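Local coordinates for protein ulvan Lyase-PL25 (Pseudoalteromonas sp. PLSV, PDB 5UAM) that cleaves ulvan, the sulfated cell-wall polysaccharide of green seaweeds, as a polysaccharide lyase of family PL25 with a beta-propeller fold, at residues 232-243 with 254-265. Sequence-based numbering, arbitrary orientation.
Sequences NIIVSYDYHVCW and HTTERHDVYFMS. With ZN (zinc ion), chain D; EDO (1,2-ethanediol), chain M; EDO (1,2-ethanediol), chain H.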
ATOM      1  N   ASN A 232      11.513  -1.994  15.431  1.00 21.43           N
ATOM      2  CA  ASN A 232      10.583  -0.904  15.199  1.00 17.48           C
ATOM      3  C   ASN A 232       9.826  -1.062  13.886  1.00 16.89           C
ATOM      4  O   ASN A 232      10.341  -1.592  12.896  1.00 18.42           O
ATOM      5  CB  ASN A 232      11.322   0.426  15.162  1.00 20.36           C
ATOM      6  CG  ASN A 232      11.990   0.731  16.469  1.00 26.76           C
ATOM      7  OD1 ASN A 232      11.380   0.568  17.518  1.00 23.80           O
ATOM      8  ND2 ASN A 232      13.259   1.124  16.420  1.00 36.65           N
ATOM      9  N   ILE A 233       8.583  -0.594  13.915  1.00 14.52           N
ATOM     10  CA  ILE A 233       7.737  -0.382  12.750  1.00 14.52           C
ATOM     11  C   ILE A 233       7.536   1.118  12.619  1.00 13.64           C
ATOM     12  O   ILE A 233       7.387   1.819  13.623  1.00 15.16           O
ATOM     13  CB  ILE A 233       6.398  -1.125  12.939  1.00 13.73           C
ATOM     14  CG1 ILE A 233       6.633  -2.636  12.792  1.00 16.37           C
ATOM     15  CG2 ILE A 233       5.300  -0.599  11.994  1.00 16.14           C
ATOM     16  CD1 ILE A 233       5.428  -3.487  13.182  1.00 16.45           C
ATOM     17  N   ILE A 234       7.562   1.627  11.394  1.00 13.60           N
ATOM     18  CA  ILE A 234       7.411   3.055  11.143  1.00 13.62           C
ATOM     19  C   ILE A 234       6.121   3.278  10.367  1.00 13.36           C
ATOM     20  O   ILE A 234       5.685   2.413   9.599  1.00 13.49           O
ATOM     21  CB  ILE A 234       8.634   3.657  10.417  1.00 14.65           C
ATOM     22  CG1 ILE A 234       8.884   3.000   9.069  1.00 13.60           C
ATOM     23  CG2 ILE A 234       9.862   3.588  11.334  1.00 16.64           C
ATOM     24  CD1 ILE A 234       9.945   3.720   8.244  1.00 15.11           C
ATOM     25  N   VAL A 235       5.473   4.408  10.621  1.00 12.96           N
ATOM     26  CA  VAL A 235       4.153   4.681  10.062  1.00 14.22           C
ATOM     27  C   VAL A 235       4.102   6.132   9.584  1.00 13.66           C
ATOM     28  O   VAL A 235       4.314   7.052  10.384  1.00 13.56           O
ATOM     29  CB  VAL A 235       3.033   4.420  11.082  1.00 14.39           C
ATOM     30  CG1 VAL A 235       1.661   4.596  10.425  1.00 16.98           C
ATOM     31  CG2 VAL A 235       3.186   3.019  11.695  1.00 16.09           C
ATOM     32  N   SER A 236       3.773   6.337   8.301  1.00 12.53           N
ATOM     33  CA  SER A 236       3.482   7.660   7.781  1.00 12.84           C
ATOM     34  C   SER A 236       1.997   7.731   7.479  1.00 13.44           C
ATOM     35  O   SER A 236       1.363   6.729   7.144  1.00 15.74           O
ATOM     36  CB  SER A 236       4.305   8.001   6.545  1.00 14.65           C
ATOM     37  OG  SER A 236       4.083   7.046   5.528  1.00 15.47           O
ATOM     38  N   TYR A 237       1.425   8.913   7.620  1.00 12.66           N
ATOM     39  CA  TYR A 237      -0.018   8.998   7.466  1.00 13.77           C
ATOM     40  C   TYR A 237      -0.423  10.407   7.073  1.00 14.38           C
ATOM     41  O   TYR A 237       0.267  11.368   7.385  1.00 13.88           O
ATOM     42  CB  TYR A 237      -0.756   8.560   8.735  1.00 14.48           C
ATOM     43  CG  TYR A 237      -0.309   9.121  10.076  1.00 12.86           C
ATOM     44  CD1 TYR A 237       0.831   8.634  10.721  1.00 14.57           C
ATOM     45  CD2 TYR A 237      -1.088  10.052  10.747  1.00 14.64           C
ATOM     46  CE1 TYR A 237       1.185   9.082  11.963  1.00 15.16           C
ATOM     47  CE2 TYR A 237      -0.736  10.504  11.992  1.00 15.28           C
ATOM     48  CZ  TYR A 237       0.400  10.013  12.609  1.00 15.14           C
ATOM     49  OH  TYR A 237       0.728  10.456  13.878  1.00 16.06           O
ATOM     50  N   ASP A 238      -1.538  10.511   6.353  1.00 14.13           N
ATOM     51  CA  ASP A 238      -2.169  11.806   6.108  1.00 15.23           C
ATOM     52  C   ASP A 238      -3.550  11.844   6.749  1.00 14.67           C
ATOM     53  O   ASP A 238      -4.104  10.822   7.171  1.00 14.57           O
ATOM     54  CB  ASP A 238      -2.173  12.238   4.616  1.00 14.48           C
ATOM     55  CG  ASP A 238      -3.013  11.347   3.686  1.00 15.87           C
ATOM     56  OD1 ASP A 238      -3.220  10.155   3.945  1.00 16.28           O
ATOM     57  OD2 ASP A 238      -3.443  11.870   2.621  1.00 16.71           O
ATOM     58  N   TYR A 239      -4.072  13.060   6.858  1.00 15.77           N
ATOM     59  CA  TYR A 239      -5.334  13.326   7.538  1.00 15.46           C
ATOM     60  C   TYR A 239      -6.453  13.581   6.536  1.00 15.47           C
ATOM     61  O   TYR A 239      -6.289  14.382   5.612  1.00 17.20           O
ATOM     62  CB  TYR A 239      -5.183  14.525   8.463  1.00 16.43           C
ATOM     63  CG  TYR A 239      -6.473  14.946   9.130  1.00 16.74           C
ATOM     64  CD1 TYR A 239      -6.948  14.276  10.235  1.00 18.89           C
ATOM     65  CD2 TYR A 239      -7.185  16.048   8.676  1.00 18.80           C
ATOM     66  CE1 TYR A 239      -8.115  14.667  10.852  1.00 20.20           C
ATOM     67  CE2 TYR A 239      -8.361  16.453   9.292  1.00 20.42           C
ATOM     68  CZ  TYR A 239      -8.816  15.756  10.389  1.00 19.07           C
ATOM     69  OH  TYR A 239      -9.975  16.162  10.997  1.00 20.98           O
ATOM     70  N   HIS A 240      -7.584  12.916   6.738  1.00 17.05           N
ATOM     71  CA  HIS A 240      -8.787  13.103   5.932  1.00 16.50           C
ATOM     72  C   HIS A 240      -9.793  13.934   6.733  1.00 19.34           C
ATOM     73  O   HIS A 240     -10.202  13.539   7.835  1.00 18.82           O
ATOM     74  CB  HIS A 240      -9.355  11.731   5.547  1.00 15.91           C
ATOM     75  CG  HIS A 240     -10.721  11.770   4.935  1.00 17.86           C
ATOM     76  ND1 HIS A 240     -11.063  12.629   3.913  1.00 18.44           N
ATOM     77  CD2 HIS A 240     -11.826  11.035   5.194  1.00 17.90           C
ATOM     78  CE1 HIS A 240     -12.327  12.428   3.578  1.00 19.95           C
ATOM     79  NE2 HIS A 240     -12.811  11.455   4.332  1.00 18.10           N
ATOM     80  N   VAL A 241     -10.156  15.096   6.191  1.00 20.07           N
ATOM     81  CA  VAL A 241     -11.265  15.902   6.702  1.00 21.02           C
ATOM     82  C   VAL A 241     -12.530  15.217   6.203  1.00 22.19           C
ATOM     83  O   VAL A 241     -12.903  15.373   5.040  1.00 22.87           O
ATOM     84  CB  VAL A 241     -11.211  17.349   6.201  1.00 23.46           C
ATOM     85  CG1 VAL A 241     -12.249  18.195   6.956  1.00 26.38           C
ATOM     86  CG2 VAL A 241      -9.804  17.944   6.280  1.00 28.65           C
ATOM     87  N   CYS A 242     -13.198  14.463   7.066  1.00 21.60           N
ATOM     88  CA  CYS A 242     -14.332  13.653   6.641  1.00 22.46           C
ATOM     89  C   CYS A 242     -15.607  14.440   6.934  1.00 24.73           C
ATOM     90  O   CYS A 242     -16.193  14.367   8.019  1.00 22.91           O
ATOM     91  CB  CYS A 242     -14.296  12.286   7.310  1.00 21.22           C
ATOM     92  SG  CYS A 242     -15.537  11.164   6.644  1.00 22.04           S
ATOM     93  N   TRP A 243     -16.050  15.197   5.935  1.00 22.78           N
ATOM     94  CA  TRP A 243     -17.134  16.155   6.110  1.00 25.82           C
ATOM     95  C   TRP A 243     -18.487  15.461   6.197  1.00 27.40           C
ATOM     96  O   TRP A 243     -18.744  14.482   5.488  1.00 27.73           O
ATOM     97  CB  TRP A 243     -17.176  17.106   4.913  1.00 26.61           C
ATOM     98  CG  TRP A 243     -16.071  18.120   4.868  1.00 27.49           C
ATOM     99  CD1 TRP A 243     -14.937  18.078   4.094  1.00 28.51           C
ATOM    100  CD2 TRP A 243     -15.999  19.333   5.619  1.00 27.38           C
ATOM    101  NE1 TRP A 243     -14.175  19.203   4.318  1.00 26.78           N
ATOM    102  CE2 TRP A 243     -14.802  19.984   5.252  1.00 27.81           C
ATOM    103  CE3 TRP A 243     -16.828  19.935   6.569  1.00 29.33           C
ATOM    104  CZ2 TRP A 243     -14.426  21.216   5.796  1.00 29.92           C
ATOM    105  CZ3 TRP A 243     -16.448  21.159   7.105  1.00 33.09           C
ATOM    106  CH2 TRP A 243     -15.251  21.771   6.731  1.00 29.80           C
ATOM    107  N   HIS A 254     -19.305  15.882   1.428  1.00 30.73           N
ATOM    108  CA  HIS A 254     -18.237  14.928   1.640  1.00 29.13           C
ATOM    109  C   HIS A 254     -17.400  14.742   0.376  1.00 29.45           C
ATOM    110  O   HIS A 254     -17.930  14.425  -0.689  1.00 31.83           O
ATOM    111  CB  HIS A 254     -18.785  13.581   2.096  1.00 28.67           C
ATOM    112  CG  HIS A 254     -17.700  12.601   2.364  1.00 25.39           C
ATOM    113  ND1 HIS A 254     -17.201  11.760   1.394  1.00 24.26           N
ATOM    114  CD2 HIS A 254     -16.936  12.411   3.464  1.00 24.44           C
ATOM    115  CE1 HIS A 254     -16.201  11.059   1.903  1.00 22.82           C
ATOM    116  NE2 HIS A 254     -16.020  11.437   3.155  1.00 23.72           N
ATOM    117  N   THR A 255     -16.089  14.938   0.508  1.00 25.10           N
ATOM    118  CA  THR A 255     -15.139  14.768  -0.586  1.00 27.04           C
ATOM    119  C   THR A 255     -14.004  13.852  -0.134  1.00 22.53           C
ATOM    120  O   THR A 255     -14.038  13.301   0.973  1.00 24.33           O
ATOM    121  CB  THR A 255     -14.530  16.122  -0.972  1.00 24.40           C
ATOM    122  OG1 THR A 255     -13.785  16.610   0.147  1.00 26.04           O
ATOM    123  CG2 THR A 255     -15.615  17.138  -1.400  1.00 30.81           C
ATOM    124  N   THR A 256     -12.963  13.713  -0.957  1.00 21.91           N
ATOM    125  CA  THR A 256     -11.765  12.984  -0.555  1.00 20.59           C
ATOM    126  C   THR A 256     -10.701  13.889   0.057  1.00 20.15           C
ATOM    127  O   THR A 256      -9.530  13.504   0.104  1.00 19.65           O
ATOM    128  CB  THR A 256     -11.147  12.233  -1.741  1.00 20.73           C
ATOM    129  OG1 THR A 256     -10.731  13.172  -2.735  1.00 24.29           O
ATOM    130  CG2 THR A 256     -12.139  11.267  -2.349  1.00 24.24           C
ATOM    131  N   GLU A 257     -11.085  15.073   0.540  1.00 21.31           N
ATOM    132  CA  GLU A 257     -10.127  16.042   1.062  1.00 19.61           C
ATOM    133  C   GLU A 257      -9.205  15.425   2.101  1.00 19.58           C
ATOM    134  O   GLU A 257      -9.657  14.926   3.136  1.00 19.19           O
ATOM    135  CB  GLU A 257     -10.885  17.218   1.680  1.00 19.53           C
ATOM    136  CG  GLU A 257      -9.955  18.338   2.116  1.00 20.14           C
ATOM    137  CD  GLU A 257     -10.665  19.573   2.644  1.00 26.19           C
ATOM    138  OE1 GLU A 257     -11.900  19.710   2.455  1.00 27.77           O
ATOM    139  OE2 GLU A 257      -9.968  20.441   3.221  1.00 25.61           O
ATOM    140  N   ARG A 258      -7.902  15.488   1.832  1.00 17.43           N
ATOM    141  CA  ARG A 258      -6.874  15.038   2.755  1.00 15.66           C
ATOM    142  C   ARG A 258      -5.759  16.067   2.718  1.00 15.69           C
ATOM    143  O   ARG A 258      -5.548  16.719   1.698  1.00 16.47           O
ATOM    144  CB  ARG A 258      -6.306  13.668   2.346  1.00 16.04           C
ATOM    145  CG  ARG A 258      -7.343  12.551   2.364  1.00 15.74           C
ATOM    146  CD  ARG A 258      -7.050  11.428   1.364  1.00 16.56           C
ATOM    147  NE  ARG A 258      -5.817  10.704   1.660  1.00 15.11           N
ATOM    148  CZ  ARG A 258      -5.551   9.458   1.265  1.00 14.78           C
ATOM    149  NH1 ARG A 258      -6.422   8.772   0.550  1.00 16.18           N
ATOM    150  NH2 ARG A 258      -4.402   8.904   1.634  1.00 14.72           N
ATOM    151  N   HIS A 259      -5.048  16.222   3.834  1.00 15.78           N
ATOM    152  CA  HIS A 259      -3.918  17.134   3.882  1.00 15.68           C
ATOM    153  C   HIS A 259      -2.814  16.562   4.751  1.00 17.14           C
ATOM    154  O   HIS A 259      -3.054  15.747   5.645  1.00 16.43           O
ATOM    155  CB  HIS A 259      -4.273  18.475   4.507  1.00 17.57           C
ATOM    156  CG  HIS A 259      -5.415  19.163   3.849  1.00 19.03           C
ATOM    157  ND1 HIS A 259      -5.316  19.760   2.611  1.00 20.95           N
ATOM    158  CD2 HIS A 259      -6.688  19.358   4.266  1.00 22.06           C
ATOM    159  CE1 HIS A 259      -6.490  20.271   2.282  1.00 25.02           C
ATOM    160  NE2 HIS A 259      -7.336  20.042   3.272  1.00 22.03           N
ATOM    161  N   ASP A 260      -1.611  17.073   4.496  1.00 16.02           N
ATOM    162  CA  ASP A 260      -0.444  16.971   5.374  1.00 15.72           C
ATOM    163  C   ASP A 260       0.117  15.559   5.426  1.00 15.43           C
ATOM    164  O   ASP A 260      -0.445  14.623   4.846  1.00 18.56           O
ATOM    165  CB  ASP A 260      -0.762  17.506   6.780  1.00 15.46           C
ATOM    166  CG  ASP A 260      -1.302  18.930   6.754  1.00 17.50           C
ATOM    167  OD1 ASP A 260      -1.002  19.703   5.808  1.00 18.12           O
ATOM    168  OD2 ASP A 260      -2.037  19.302   7.705  1.00 22.50           O
ATOM    169  N   VAL A 261       1.275  15.404   6.057  1.00 14.39           N
ATOM    170  CA  VAL A 261       1.829  14.079   6.287  1.00 15.24           C
ATOM    171  C   VAL A 261       2.520  14.075   7.639  1.00 14.08           C
ATOM    172  O   VAL A 261       3.139  15.066   8.036  1.00 15.46           O
ATOM    173  CB  VAL A 261       2.719  13.583   5.112  1.00 15.22           C
ATOM    174  CG1 VAL A 261       4.037  14.325   5.041  1.00 17.30           C
ATOM    175  CG2 VAL A 261       2.949  12.079   5.202  1.00 15.04           C
ATOM    176  N   TYR A 262       2.369  12.957   8.340  1.00 14.34           N
ATOM    177  CA  TYR A 262       2.809  12.760   9.705  1.00 14.90           C
ATOM    178  C   TYR A 262       3.643  11.485   9.767  1.00 13.78           C
ATOM    179  O   TYR A 262       3.573  10.630   8.875  1.00 13.07           O
ATOM    180  CB  TYR A 262       1.602  12.558  10.610  1.00 15.94           C
ATOM    181  CG  TYR A 262       0.545  13.650  10.620  1.00 15.68           C
ATOM    182  CD1 TYR A 262      -0.398  13.745   9.607  1.00 14.74           C
ATOM    183  CD2 TYR A 262       0.456  14.526  11.675  1.00 16.00           C
ATOM    184  CE1 TYR A 262      -1.376  14.707   9.635  1.00 15.94           C
ATOM    185  CE2 TYR A 262      -0.528  15.490  11.722  1.00 18.97           C
ATOM    186  CZ  TYR A 262      -1.456  15.558  10.706  1.00 16.99           C
ATOM    187  OH  TYR A 262      -2.446  16.523  10.728  1.00 22.15           O
ATOM    188  N   PHE A 263       4.395  11.338  10.864  1.00 14.19           N
ATOM    189  CA  PHE A 263       5.297  10.205  11.058  1.00 13.85           C
ATOM    190  C   PHE A 263       5.365   9.792  12.525  1.00 13.00           C
ATOM    191  O   PHE A 263       5.498  10.637  13.401  1.00 14.46           O
ATOM    192  CB  PHE A 263       6.721  10.564  10.617  1.00 13.83           C
ATOM    193  CG  PHE A 263       7.699   9.455  10.808  1.00 14.73           C
ATOM    194  CD1 PHE A 263       7.850   8.476   9.842  1.00 14.28           C
ATOM    195  CD2 PHE A 263       8.436   9.356  11.981  1.00 15.85           C
ATOM    196  CE1 PHE A 263       8.727   7.426  10.055  1.00 16.11           C
ATOM    197  CE2 PHE A 263       9.284   8.308  12.173  1.00 15.17           C
ATOM    198  CZ  PHE A 263       9.435   7.352  11.216  1.00 15.89           C
ATOM    199  N   MET A 264       5.333   8.485  12.780  1.00 14.58           N
ATOM    200  CA  MET A 264       5.637   7.983  14.109  1.00 15.50           C
ATOM    201  C   MET A 264       6.194   6.570  14.008  1.00 12.92           C
ATOM    202  O   MET A 264       6.116   5.924  12.963  1.00 13.81           O
ATOM    203  CB  MET A 264       4.416   8.060  15.039  1.00 15.76           C
ATOM    204  CG  MET A 264       3.239   7.236  14.599  1.00 14.17           C
ATOM    205  SD  MET A 264       1.792   7.833  15.513  1.00 16.81           S
ATOM    206  CE  MET A 264       0.513   6.724  14.915  1.00 16.88           C
ATOM    207  N   SER A 265       6.728   6.090  15.129  1.00 15.03           N
ATOM    208  CA  SER A 265       7.404   4.804  15.215  0.62 14.95           C
ATOM    209  C   SER A 265       6.793   3.983  16.348  1.00 16.37           C
ATOM    210  O   SER A 265       6.357   4.527  17.356  1.00 17.66           O
ATOM    211  CB  SER A 265       8.898   5.050  15.477  0.62 21.51           C
ATOM    212  OG  SER A 265       9.679   3.873  15.415  0.62 23.12           O
TER
HETATM  213 ZN    ZN D 502     -14.700  10.715   4.564  1.00 20.80          ZN
HETATM  214  C1  EDO M 511      -5.579   4.680   0.376  1.00 37.37           C
HETATM  215  O1  EDO M 511      -6.330   5.874   0.159  1.00 19.22           O
HETATM  216  C2  EDO M 511      -4.120   5.060   0.350  1.00 37.44           C
HETATM  217  O2  EDO M 511      -3.791   5.969   1.385  1.00 17.27           O
HETATM  218  C1  EDO H 506      -7.539  10.530  -4.135  1.00 42.84           C
HETATM  219  O1  EDO H 506      -6.373  10.816  -4.938  1.00 26.48           O
HETATM  220  C2  EDO H 506      -7.661  11.489  -2.943  1.00 35.03           C
HETATM  221  O2  EDO H 506      -8.112  12.794  -3.366  1.00 37.47           O
HETATM  222  O   HOH W   1      10.236   3.120  17.916  1.00 27.99           O
HETATM  223  O   HOH W   2     -14.820  14.902   3.308  1.00 25.09           O
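Tyr262 lays its CB over the centre of the Tyr237 ring, a CH-pi contact with CB 3.5 Å from the ring centroid, at the tightly packed middle of this antiparallel strand pair. The two phenol rings are nearly parallel (8°) but slid apart and barely overlap. Tyr237 CG sits between its backbone N and carbonyl carbon (chi1 48°), which lays the ring across Tyr262; Met264 SD lies obliquely beside the ring, 3.3 Å from Tyr237 OH, and the hydroxyl itself is hydrogen-bonded to Thr294. A beta bulge shifts the register between Tyr237 and Tyr239, within a propeller sheet where strand 217-227 flanks 232-243. Beyond it Arg258 grips Asp238 in a side-on salt bridge, NE to OD2 at 2.8 Å and NH2 to OD1 at 2.9 Å, the planes turned 48° apart; Thr304 also bonds to OD2. His240 gives ND1 to Glu257 O (2.8 Å), fixing its ring so that NE2 binds a probably structural zinc with Cys242 SG, His254 NE2 and His184. Past this site, where residues become partly exposed, Trp243 NE1 meets Glu257 OE1 (3.0 Å) from above the carboxylate plane, and His259 NE2 takes the anti lone pair of Glu257 OE2 (2.7 Å). At the other end, Asn232 and Ser265 meet loosely.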